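Local coordinates for protein-glutaminase (Chryseobacterium proteolyticum, PDB 3A55) that probably deamidates glutamine side chains in other proteins, hydrolysing the amide to release ammonia, and is seen here in its pro form, at residues Leu21-Lys26 with His76-Pro81; Glu51-Lys56 with Ser83-Lys88. The protein carries 1 engineered substitution. All coordinates share one frame; numbering follows the deposited sequence. Where two conformers were deposited one is given.

Contact 1: Leu21-Lys26 with His76-Pro81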
ATOM      1  N   LEU A  21       8.253 -24.517  -7.835  1.00 25.70           N
ATOM      2  CA  LEU A  21       7.990 -23.242  -7.155  1.00 23.71           C
ATOM      3  C   LEU A  21       7.892 -22.092  -8.143  1.00 24.39           C
ATOM      4  O   LEU A  21       8.537 -22.114  -9.192  1.00 25.22           O
ATOM      5  CB  LEU A  21       9.084 -22.931  -6.119  1.00 22.17           C
ATOM      6  CG  LEU A  21       9.226 -23.934  -4.971  1.00 21.79           C
ATOM      7  CD1 LEU A  21      10.332 -23.495  -4.021  1.00 21.46           C
ATOM      8  CD2 LEU A  21       7.914 -24.144  -4.219  1.00 20.17           C
ATOM      9  N   LYS A  22       7.086 -21.091  -7.786  1.00 25.07           N
ATOM     10  CA  LYS A  22       6.931 -19.871  -8.569  0.60 25.89           C
ATOM     11  C   LYS A  22       7.979 -18.843  -8.147  1.00 25.93           C
ATOM     12  O   LYS A  22       8.081 -18.510  -6.970  1.00 25.22           O
ATOM     13  CB  LYS A  22       5.527 -19.296  -8.352  0.60 26.60           C
ATOM     14  CG  LYS A  22       5.306 -17.895  -8.912  0.60 28.98           C
ATOM     15  CD  LYS A  22       4.647 -17.929 -10.289  0.60 31.44           C
ATOM     16  CE  LYS A  22       4.649 -16.550 -10.947  0.60 33.05           C
ATOM     17  NZ  LYS A  22       4.193 -15.456 -10.030  0.60 33.92           N
ATOM     18  N   ASP A  23       8.736 -18.339  -9.115  1.00 27.54           N
ATOM     19  CA  ASP A  23       9.734 -17.301  -8.867  1.00 29.36           C
ATOM     20  C   ASP A  23       9.052 -15.945  -8.658  1.00 30.07           C
ATOM     21  O   ASP A  23       8.511 -15.354  -9.601  1.00 30.81           O
ATOM     22  CB  ASP A  23      10.733 -17.240 -10.031  1.00 29.90           C
ATOM     23  CG  ASP A  23      11.939 -16.356  -9.739  1.00 31.90           C
ATOM     24  OD1 ASP A  23      11.888 -15.547  -8.786  1.00 31.38           O
ATOM     25  OD2 ASP A  23      12.945 -16.472 -10.476  1.00 34.73           O
ATOM     26  N   PHE A  24       9.093 -15.457  -7.418  1.00 28.98           N
ATOM     27  CA  PHE A  24       8.446 -14.200  -7.039  1.00 28.34           C
ATOM     28  C   PHE A  24       9.401 -13.021  -7.275  1.00 27.75           C
ATOM     29  O   PHE A  24       8.980 -11.863  -7.293  1.00 28.69           O
ATOM     30  CB  PHE A  24       7.996 -14.269  -5.565  1.00 29.26           C
ATOM     31  CG  PHE A  24       7.412 -12.978  -5.021  1.00 30.22           C
ATOM     32  CD1 PHE A  24       6.048 -12.725  -5.107  1.00 32.88           C
ATOM     33  CD2 PHE A  24       8.226 -12.033  -4.390  1.00 31.93           C
ATOM     34  CE1 PHE A  24       5.505 -11.542  -4.597  1.00 33.36           C
ATOM     35  CE2 PHE A  24       7.692 -10.851  -3.880  1.00 32.91           C
ATOM     36  CZ  PHE A  24       6.330 -10.606  -3.982  1.00 33.12           C
ATOM     37  N   GLY A  25      10.682 -13.327  -7.471  1.00 25.22           N
ATOM     38  CA  GLY A  25      11.696 -12.309  -7.697  1.00 22.92           C
ATOM     39  C   GLY A  25      12.307 -11.766  -6.419  1.00 21.00           C
ATOM     40  O   GLY A  25      12.182 -12.357  -5.344  1.00 20.59           O
ATOM     41  N   LYS A  26      12.978 -10.632  -6.556  1.00 18.58           N
ATOM     42  CA  LYS A  26      13.696 -10.013  -5.444  1.00 17.68           C
ATOM     43  C   LYS A  26      12.825  -8.981  -4.755  1.00 16.18           C
ATOM     44  O   LYS A  26      12.095  -8.232  -5.399  1.00 17.51           O
ATOM     45  CB  LYS A  26      14.980  -9.343  -5.941  1.00 18.51           C
ATOM     46  CG  LYS A  26      15.835 -10.214  -6.850  1.00 23.69           C
ATOM     47  CD  LYS A  26      16.752 -11.127  -6.059  1.00 29.77           C
ATOM     48  CE  LYS A  26      17.534 -12.059  -6.986  1.00 32.14           C
ATOM     49  NZ  LYS A  26      18.081 -11.354  -8.189  1.00 34.17           N
ATOM     50  N   HIS A  76      15.652 -13.269  -2.429  1.00 13.60           N
ATOM     51  CA  HIS A  76      14.949 -13.810  -3.587  1.00 14.76           C
ATOM     52  C   HIS A  76      13.903 -14.799  -3.084  1.00 13.98           C
ATOM     53  O   HIS A  76      14.241 -15.765  -2.399  1.00 14.87           O
ATOM     54  CB  HIS A  76      15.939 -14.504  -4.519  1.00 16.55           C
ATOM     55  CG  HIS A  76      15.402 -14.765  -5.891  1.00 20.32           C
ATOM     56  ND1 HIS A  76      16.220 -14.885  -6.994  1.00 25.19           N
ATOM     57  CD2 HIS A  76      14.135 -14.904  -6.347  1.00 22.34           C
ATOM     58  CE1 HIS A  76      15.482 -15.112  -8.066  1.00 26.12           C
ATOM     59  NE2 HIS A  76      14.214 -15.123  -7.702  1.00 24.62           N
ATOM     60  N   ILE A  77      12.637 -14.551  -3.421  1.00 13.73           N
ATOM     61  CA  ILE A  77      11.505 -15.311  -2.893  1.00 13.36           C
ATOM     62  C   ILE A  77      10.926 -16.260  -3.945  1.00 14.56           C
ATOM     63  O   ILE A  77      10.741 -15.873  -5.093  1.00 15.81           O
ATOM     64  CB  ILE A  77      10.370 -14.342  -2.420  1.00 13.17           C
ATOM     65  CG1 ILE A  77      10.850 -13.468  -1.254  1.00 13.42           C
ATOM     66  CG2 ILE A  77       9.087 -15.106  -2.067  1.00 13.65           C
ATOM     67  CD1 ILE A  77      11.199 -14.262   0.000  1.00 14.25           C
ATOM     68  N   PHE A  78      10.636 -17.489  -3.530  1.00 14.22           N
ATOM     69  CA  PHE A  78       9.957 -18.480  -4.368  1.00 15.37           C
ATOM     70  C   PHE A  78       8.724 -18.951  -3.621  1.00 14.72           C
ATOM     71  O   PHE A  78       8.803 -19.276  -2.429  1.00 14.95           O
ATOM     72  CB  PHE A  78      10.865 -19.674  -4.646  1.00 16.62           C
ATOM     73  CG  PHE A  78      12.107 -19.328  -5.415  1.00 18.89           C
ATOM     74  CD1 PHE A  78      12.177 -19.570  -6.786  1.00 22.18           C
ATOM     75  CD2 PHE A  78      13.205 -18.753  -4.777  1.00 20.73           C
ATOM     76  CE1 PHE A  78      13.325 -19.256  -7.504  1.00 23.63           C
ATOM     77  CE2 PHE A  78      14.347 -18.433  -5.483  1.00 23.04           C
ATOM     78  CZ  PHE A  78      14.409 -18.685  -6.853  1.00 23.19           C
ATOM     79  N   LEU A  79       7.584 -18.974  -4.311  1.00 14.84           N
ATOM     80  CA  LEU A  79       6.330 -19.331  -3.673  1.00 14.02           C
ATOM     81  C   LEU A  79       5.835 -20.682  -4.132  1.00 15.00           C
ATOM     82  O   LEU A  79       6.070 -21.074  -5.275  1.00 15.89           O
ATOM     83  CB  LEU A  79       5.259 -18.281  -3.974  1.00 14.63           C
ATOM     84  CG  LEU A  79       5.535 -16.848  -3.521  1.00 15.41           C
ATOM     85  CD1 LEU A  79       4.393 -15.979  -3.954  1.00 17.93           C
ATOM     86  CD2 LEU A  79       5.729 -16.764  -2.004  1.00 14.40           C
ATOM     87  N   LYS A  80       5.130 -21.378  -3.249  1.00 15.26           N
ATOM     88  CA  LYS A  80       4.387 -22.560  -3.661  1.00 16.57           C
ATOM     89  C   LYS A  80       3.299 -22.113  -4.643  1.00 17.98           C
ATOM     90  O   LYS A  80       2.695 -21.056  -4.457  1.00 17.10           O
ATOM     91  CB  LYS A  80       3.816 -23.276  -2.436  1.00 16.66           C
ATOM     92  CG  LYS A  80       4.914 -23.792  -1.514  1.00 18.93           C
ATOM     93  CD  LYS A  80       4.401 -24.607  -0.358  1.00 21.66           C
ATOM     94  CE  LYS A  80       5.571 -25.000   0.535  1.00 25.04           C
ATOM     95  NZ  LYS A  80       5.203 -25.972   1.595  1.00 27.38           N
ATOM     96  N   PRO A  81       3.063 -22.898  -5.703  1.00 19.79           N
ATOM     97  CA  PRO A  81       2.125 -22.468  -6.744  1.00 20.51           C
ATOM     98  C   PRO A  81       0.739 -22.138  -6.180  1.00 20.59           C
ATOM     99  O   PRO A  81       0.273 -22.820  -5.260  1.00 20.00           O
ATOM    100  CB  PRO A  81       2.042 -23.690  -7.678  1.00 21.66           C
ATOM    101  CG  PRO A  81       2.568 -24.848  -6.857  1.00 21.11           C
ATOM    102  CD  PRO A  81       3.634 -24.227  -5.991  1.00 20.24           C
TER
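Asp23 (chi1 -170°) and His76 (chi1 -164°) both hold CG opposite their own main-chain nitrogen, which swings carboxylate and imidazole together across an antiparallel strand pair. His76 NE2 donates to Asp23 OD1 over 2.6 Å; the oxygen lies in the ring plane, while the donor reaches it on the syn side, 28° out of the carboxylate plane. From the opposite face of that plane Gly25 N gives a second bond to OD1 (2.8 Å), closing an Asx turn. This turn accompanies a classic beta bulge, Phe24 and Gly25 both facing Ile77, whose O takes a bond from Phe24 N at 2.9 Å. Phe78 underlies the pair: OD1 sits over one face of its ring, and its CZ covers a face of the imidazole. Lys26 CE packs 3.1 Å from His76 ND1, while its NZ continues to Asp96. On the other side of the sheet, Phe24 lies alongside Ile77, CD2 to CB 3.7 Å, and meets Leu79 obliquely. A leucine in place of His76 would probably leave Asp23 OD1 with Gly25 N as its one donor here and the carboxylate freer to turn. The short bond suggests a polarised pair, in which a charged carboxylate would favour protonated imidazole.

Contact 2: Glu51-Lys56 with Ser83-Lys88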
ATOM      1  N   GLU A  51       3.247 -16.461   3.952  1.00 12.88           N
ATOM      2  CA  GLU A  51       3.438 -17.312   5.117  1.00 14.36           C
ATOM      3  C   GLU A  51       4.538 -18.321   4.891  1.00 13.73           C
ATOM      4  O   GLU A  51       4.823 -18.709   3.757  1.00 14.33           O
ATOM      5  CB  GLU A  51       2.132 -18.009   5.488  1.00 16.51           C
ATOM      6  CG  GLU A  51       1.619 -18.943   4.416  1.00 22.56           C
ATOM      7  CD  GLU A  51       0.212 -19.454   4.687  1.00 29.07           C
ATOM      8  OE1 GLU A  51      -0.299 -19.238   5.813  1.00 30.49           O
ATOM      9  OE2 GLU A  51      -0.376 -20.075   3.769  1.00 32.38           O
ATOM     10  N   ILE A  52       5.179 -18.716   5.981  1.00 13.52           N
ATOM     11  CA  ILE A  52       6.134 -19.817   5.916  1.00 13.96           C
ATOM     12  C   ILE A  52       5.969 -20.672   7.167  1.00 14.98           C
ATOM     13  O   ILE A  52       5.781 -20.137   8.261  1.00 14.91           O
ATOM     14  CB  ILE A  52       7.590 -19.294   5.716  1.00 14.65           C
ATOM     15  CG1 ILE A  52       8.568 -20.427   5.396  1.00 15.31           C
ATOM     16  CG2 ILE A  52       8.036 -18.412   6.889  1.00 14.30           C
ATOM     17  CD1 ILE A  52       9.909 -19.939   4.859  1.00 16.65           C
ATOM     18  N   LYS A  53       5.997 -21.998   7.002  1.00 16.31           N
ATOM     19  CA  LYS A  53       5.787 -22.900   8.130  0.50 17.70           C
ATOM     20  C   LYS A  53       7.084 -23.066   8.922  1.00 17.51           C
ATOM     21  O   LYS A  53       8.121 -23.224   8.330  1.00 16.20           O
ATOM     22  CB  LYS A  53       5.306 -24.284   7.690  0.50 18.72           C
ATOM     23  CG  LYS A  53       4.548 -24.352   6.396  0.50 22.63           C
ATOM     24  CD  LYS A  53       3.956 -25.747   6.222  0.50 27.49           C
ATOM     25  CE  LYS A  53       2.517 -25.717   5.710  0.50 27.23           C
ATOM     26  NZ  LYS A  53       2.438 -25.948   4.255  0.50 30.55           N
ATOM     27  N   PRO A  54       6.995 -22.997  10.260  1.00 20.00           N
ATOM     28  CA  PRO A  54       8.197 -23.127  11.088  1.00 22.04           C
ATOM     29  C   PRO A  54       8.622 -24.589  11.268  1.00 22.84           C
ATOM     30  O   PRO A  54       8.502 -25.159  12.355  1.00 24.60           O
ATOM     31  CB  PRO A  54       7.768 -22.502  12.420  1.00 22.95           C
ATOM     32  CG  PRO A  54       6.317 -22.743  12.497  1.00 23.65           C
ATOM     33  CD  PRO A  54       5.794 -22.733  11.074  1.00 21.11           C
ATOM     34  N   THR A  55       9.119 -25.175  10.187  1.00 22.93           N
ATOM     35  CA  THR A  55       9.563 -26.562  10.184  1.00 24.04           C
ATOM     36  C   THR A  55      11.087 -26.610  10.186  1.00 24.51           C
ATOM     37  O   THR A  55      11.747 -25.617   9.868  1.00 24.76           O
ATOM     38  CB  THR A  55       9.029 -27.282   8.940  1.00 23.75           C
ATOM     39  OG1 THR A  55       9.440 -26.567   7.770  1.00 25.65           O
ATOM     40  CG2 THR A  55       7.505 -27.355   8.965  1.00 24.78           C
ATOM     41  N   LYS A  56      11.654 -27.766  10.542  1.00 25.86           N
ATOM     42  CA  LYS A  56      13.112 -27.911  10.556  1.00 27.27           C
ATOM     43  C   LYS A  56      13.695 -27.564   9.193  1.00 27.87           C
ATOM     44  O   LYS A  56      14.741 -26.923   9.104  1.00 28.31           O
ATOM     45  CB  LYS A  56      13.549 -29.325  10.979  1.00 27.35           C
ATOM     46  CG  LYS A  56      13.434 -29.577  12.469  1.00 29.56           C
ATOM     47  CD  LYS A  56      14.040 -30.931  12.844  1.00 29.99           C
ATOM     48  CE  LYS A  56      13.570 -31.385  14.213  1.00 34.77           C
ATOM     49  NZ  LYS A  56      12.170 -31.915  14.176  1.00 37.30           N
ATOM     50  N   SER A  83      -0.482 -19.808  -4.272  1.00 20.46           N
ATOM     51  CA  SER A  83      -0.531 -19.560  -2.837  1.00 19.84           C
ATOM     52  C   SER A  83       0.334 -18.390  -2.453  1.00 19.49           C
ATOM     53  O   SER A  83       1.144 -17.924  -3.242  1.00 19.83           O
ATOM     54  CB  SER A  83      -0.055 -20.793  -2.068  1.00 19.52           C
ATOM     55  OG  SER A  83       1.357 -20.793  -1.934  1.00 19.83           O
ATOM     56  N   ASN A  84       0.185 -17.970  -1.201  1.00 18.94           N
ATOM     57  CA  ASN A  84       1.034 -16.957  -0.591  1.00 18.26           C
ATOM     58  C   ASN A  84       2.090 -17.598   0.302  1.00 17.22           C
ATOM     59  O   ASN A  84       2.684 -16.928   1.148  1.00 17.52           O
ATOM     60  CB  ASN A  84       0.181 -15.973   0.232  1.00 19.07           C
ATOM     61  CG  ASN A  84      -0.303 -16.578   1.565  1.00 18.66           C
ATOM     62  OD1 ASN A  84      -0.481 -17.803   1.675  1.00 19.57           O
ATOM     63  ND2 ASN A  84      -0.479 -15.726   2.587  1.00 18.38           N
ATOM     64  N   GLU A  85       2.305 -18.900   0.133  1.00 15.32           N
ATOM     65  CA  GLU A  85       3.238 -19.623   0.988  1.00 13.97           C
ATOM     66  C   GLU A  85       4.630 -19.650   0.377  1.00 13.43           C
ATOM     67  O   GLU A  85       4.814 -20.051  -0.777  1.00 13.76           O
ATOM     68  CB  GLU A  85       2.746 -21.049   1.257  1.00 14.34           C
ATOM     69  CG  GLU A  85       3.632 -21.788   2.248  1.00 15.44           C
ATOM     70  CD  GLU A  85       3.163 -23.186   2.554  1.00 19.21           C
ATOM     71  OE1 GLU A  85       2.052 -23.569   2.135  1.00 22.25           O
ATOM     72  OE2 GLU A  85       3.930 -23.909   3.225  1.00 21.35           O
ATOM     73  N   ILE A  86       5.612 -19.224   1.167  1.00 12.49           N
ATOM     74  CA  ILE A  86       7.003 -19.206   0.738  1.00 12.34           C
ATOM     75  C   ILE A  86       7.574 -20.624   0.764  1.00 13.34           C
ATOM     76  O   ILE A  86       7.488 -21.317   1.783  1.00 15.00           O
ATOM     77  CB  ILE A  86       7.847 -18.269   1.641  1.00 12.04           C
ATOM     78  CG1 ILE A  86       7.313 -16.831   1.540  1.00 12.52           C
ATOM     79  CG2 ILE A  86       9.320 -18.354   1.276  1.00 12.03           C
ATOM     80  CD1 ILE A  86       7.789 -15.923   2.664  1.00 13.64           C
ATOM     81  N   GLY A  87       8.135 -21.051  -0.366  1.00 13.48           N
ATOM     82  CA  GLY A  87       8.750 -22.368  -0.471  1.00 14.43           C
ATOM     83  C   GLY A  87      10.266 -22.372  -0.417  1.00 15.00           C
ATOM     84  O   GLY A  87      10.865 -23.392  -0.076  1.00 16.17           O
ATOM     85  N   LYS A  88      10.890 -21.246  -0.772  1.00 14.55           N
ATOM     86  CA  LYS A  88      12.353 -21.130  -0.776  1.00 15.85           C
ATOM     87  C   LYS A  88      12.741 -19.663  -0.709  1.00 14.63           C
ATOM     88  O   LYS A  88      12.041 -18.811  -1.265  1.00 14.60           O
ATOM     89  CB  LYS A  88      12.947 -21.789  -2.038  1.00 16.67           C
ATOM     90  CG  LYS A  88      14.462 -21.731  -2.144  1.00 18.86           C
ATOM     91  CD  LYS A  88      15.014 -22.648  -3.220  1.00 21.03           C
ATOM     92  CE  LYS A  88      14.625 -22.205  -4.622  1.00 25.46           C
ATOM     93  NZ  LYS A  88      15.212 -23.095  -5.665  1.00 28.65           N
TER
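Glu51 and Glu85 form a single beta bridge between strand 49-52 and the residues leading into strand 86-91, the two outermost strands of a five-stranded antiparallel sheet, so that the sheet curls and its edges meet at this end. Two backbone bonds make the join: Glu51 N to Asn84 O, 2.9 Å, and Ile86 N to Glu51 O, 2.8 Å, the latter almost in line with the carbonyl. Beside them the methyls Ile52 CD1 and Ile86 CG2 touch at 4.0 Å. Glu51 (chi1 63°) extends its carboxylate across Asn84, and Glu51 OE2 and Asn84 OD1, both acceptors, lie 3.1 Å apart without a hydrogen bond, a proximity that may raise the acid's pKa. A salt bridge spans the contact elsewhere: in the Lys53 conformer described, one of two deposited, the chain bends near its end and NZ meets Glu85 OE2 at 2.7 Å on the syn side. Farther out, Phe49 O engages Asn84 ND2, so the amide presents its oxygen to Glu51. Lys80 also pairs with Glu85 OE2, so two lysines share one carboxylate. Ile52 and Ile86 pack further against helix 59-71, on Ile62 and Leu65 respectively. An ST turn fixes the chain where it enters the bridge: Ser83 OG, which also bonds Lys80 O, accepts from Glu85 N at 3.0 Å.

Contacts 1 and 2 lie with their centres about 11 Å apart in the same antiparallel sheet, ordered 49-52, 38-43, 22-35, 75-79, 86-91. Contact 1 pairs the central strand with its neighbour 75-79, whereas contact 2 brings the two outermost strands together. Their segments alternate along the chain: 21-26, 51-56, 76-81, then 83-88. Strands 75-79 and 86-91 are adjacent in sequence and in the sheet, and Phe78 O to Gly87 N, 2.8 Å, is a probable hydrogen bond joining the contacts; Leu21 also packs on Lys88. Together they tie strands distant in sequence into one compact N-terminal unit, probably the pro region of the enzyme.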